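Local coordinates for 4-hydroxy-3-methylbut-2-enyl diphosphate reductase (Aquifex aeolicus, PDB 3DNF), which catalyses the last step of the non-mevalonate isoprenoid pathway, reducing hydroxymethylbutenyl diphosphate to isopentenyl and dimethylallyl diphosphate at an iron-sulfur cluster, at residues B[260-263]-B[264-268]. Residues are numbered along the deposited sequence; the frame is centred on the assembly and turned at random.
Sequences ISAG and ASTPD
Gly263 and Thr266 close a type I beta turn in which the chain leaves the end of strand 257-262 and doubles back toward helix 268-281. Its single hydrogen bond runs from Thr266 N to Gly263 O, 3.2 Å, with an N-H...O angle of 155°; the donor sits well above the carbonyl plane, about 53° out of it. Gly263 opens the turn, with Ala264 and Ser265 at the corners; lacking a side chain, it sits buried close to Ser221, which is predicted to bind the substrate. Inside the bend, Ala262 and Thr266 face each other. The methyl CB of Ala262 lies 3.6 Å from Thr266 CB and 3.7 Å from Thr266 CG2; alanine's lone methyl lets the threonine come in close. Thr266 CG2 reaches Ala262 because chi1 (-58°) turns it away from the backbone N, leaving OG1 beside that N. Both residues also pack on Ile216 of strand 212-216 and Ile271 of helix 268-281, so the contact continues the hydrophobic layer between sheet and helix. This is the strand-loop-helix connection of an open alpha/beta lobe built on a parallel sheet, where loops at the carboxyl ends of the strands commonly carry binding residues, consistent with the predicted role of Ser265 in binding the substrate. Pro267 then takes the N-cap position, its CB directed away from the strand and its side chain touching Phe12 and Asn43. Ser265 points its CB outward, with His42, likewise predicted to bind substrate, nearby. Its carbonyl oxygen accepts a hydrogen bond from Asn43 ND2, while the side chain of Ala264 lies about 6 Å from the iron-sulfur cluster.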
ATOM      1  N   ILE B 260     -28.323 -12.054 -20.610  1.00 32.18           N
ATOM      2  CA  ILE B 260     -27.905 -13.240 -19.859  1.00 32.47           C
ATOM      3  C   ILE B 260     -26.452 -13.118 -19.429  1.00 31.99           C
ATOM      4  O   ILE B 260     -25.557 -12.816 -20.240  1.00 31.65           O
ATOM      5  CB  ILE B 260     -28.039 -14.559 -20.674  1.00 32.05           C
ATOM      6  CG1 ILE B 260     -29.478 -14.784 -21.149  1.00 33.15           C
ATOM      7  CG2 ILE B 260     -27.554 -15.757 -19.853  1.00 32.84           C
ATOM      8  CD1 ILE B 260     -29.627 -15.981 -22.088  1.00 33.17           C
ATOM      9  N   SER B 261     -26.213 -13.359 -18.147  1.00 31.59           N
ATOM     10  CA  SER B 261     -24.857 -13.639 -17.709  1.00 31.13           C
ATOM     11  C   SER B 261     -24.826 -14.836 -16.791  1.00 30.49           C
ATOM     12  O   SER B 261     -25.861 -15.431 -16.487  1.00 30.82           O
ATOM     13  CB  SER B 261     -24.214 -12.430 -17.051  1.00 31.39           C
ATOM     14  OG  SER B 261     -22.809 -12.613 -17.020  1.00 32.55           O
ATOM     15  N   ALA B 262     -23.621 -15.194 -16.364  1.00 30.13           N
ATOM     16  CA  ALA B 262     -23.418 -16.372 -15.527  1.00 29.61           C
ATOM     17  C   ALA B 262     -22.197 -16.179 -14.669  1.00 28.56           C
ATOM     18  O   ALA B 262     -21.259 -15.489 -15.083  1.00 29.49           O
ATOM     19  CB  ALA B 262     -23.242 -17.614 -16.398  1.00 28.71           C
ATOM     20  N   GLY B 263     -22.213 -16.813 -13.494  1.00 28.45           N
ATOM     21  CA  GLY B 263     -21.076 -16.850 -12.564  1.00 27.76           C
ATOM     22  C   GLY B 263     -19.901 -17.682 -13.092  1.00 28.76           C
ATOM     23  O   GLY B 263     -19.989 -18.312 -14.146  1.00 28.43           O
ATOM     24  N   ALA B 264     -18.808 -17.665 -12.341  1.00 28.32           N
ATOM     25  CA  ALA B 264     -17.550 -18.266 -12.754  1.00 29.16           C
ATOM     26  C   ALA B 264     -17.610 -19.787 -12.866  1.00 29.22           C
ATOM     27  O   ALA B 264     -16.731 -20.390 -13.452  1.00 30.17           O
ATOM     28  CB  ALA B 264     -16.439 -17.865 -11.796  1.00 28.18           C
ATOM     29  N   SER B 265     -18.641 -20.401 -12.320  1.00 28.77           N
ATOM     30  CA  SER B 265     -18.730 -21.857 -12.324  1.00 29.82           C
ATOM     31  C   SER B 265     -19.724 -22.400 -13.341  1.00 28.97           C
ATOM     32  O   SER B 265     -20.090 -23.583 -13.284  1.00 29.28           O
ATOM     33  CB  SER B 265     -19.048 -22.359 -10.910  1.00 29.82           C
ATOM     34  OG  SER B 265     -17.890 -22.275 -10.098  1.00 34.44           O
ATOM     35  N   THR B 266     -20.178 -21.542 -14.256  1.00 28.43           N
ATOM     36  CA  THR B 266     -21.186 -21.929 -15.247  1.00 28.19           C
ATOM     37  C   THR B 266     -20.547 -22.184 -16.614  1.00 27.90           C
ATOM     38  O   THR B 266     -19.969 -21.275 -17.218  1.00 27.28           O
ATOM     39  CB  THR B 266     -22.331 -20.881 -15.334  1.00 27.68           C
ATOM     40  OG1 THR B 266     -22.923 -20.735 -14.037  1.00 27.37           O
ATOM     41  CG2 THR B 266     -23.451 -21.311 -16.342  1.00 28.54           C
ATOM     42  N   PRO B 267     -20.659 -23.432 -17.110  1.00 28.44           N
ATOM     43  CA  PRO B 267     -20.132 -23.754 -18.418  1.00 28.43           C
ATOM     44  C   PRO B 267     -21.051 -23.184 -19.501  1.00 29.35           C
ATOM     45  O   PRO B 267     -22.241 -22.922 -19.254  1.00 28.81           O
ATOM     46  CB  PRO B 267     -20.164 -25.287 -18.439  1.00 28.50           C
ATOM     47  CG  PRO B 267     -21.267 -25.645 -17.519  1.00 28.35           C
ATOM     48  CD  PRO B 267     -21.242 -24.614 -16.449  1.00 28.10           C
ATOM     49  N   ASP B 268     -20.481 -22.988 -20.679  1.00 29.19           N
ATOM     50  CA  ASP B 268     -21.223 -22.441 -21.816  1.00 29.97           C
ATOM     51  C   ASP B 268     -22.418 -23.267 -22.258  1.00 29.52           C
ATOM     52  O   ASP B 268     -23.363 -22.718 -22.826  1.00 28.82           O
ATOM     53  CB  ASP B 268     -20.281 -22.272 -23.002  1.00 30.68           C
ATOM     54  CG  ASP B 268     -19.324 -21.108 -22.826  1.00 33.47           C
ATOM     55  OD1 ASP B 268     -19.551 -20.273 -21.914  1.00 35.99           O
ATOM     56  OD2 ASP B 268     -18.353 -21.028 -23.614  1.00 36.45           O
TER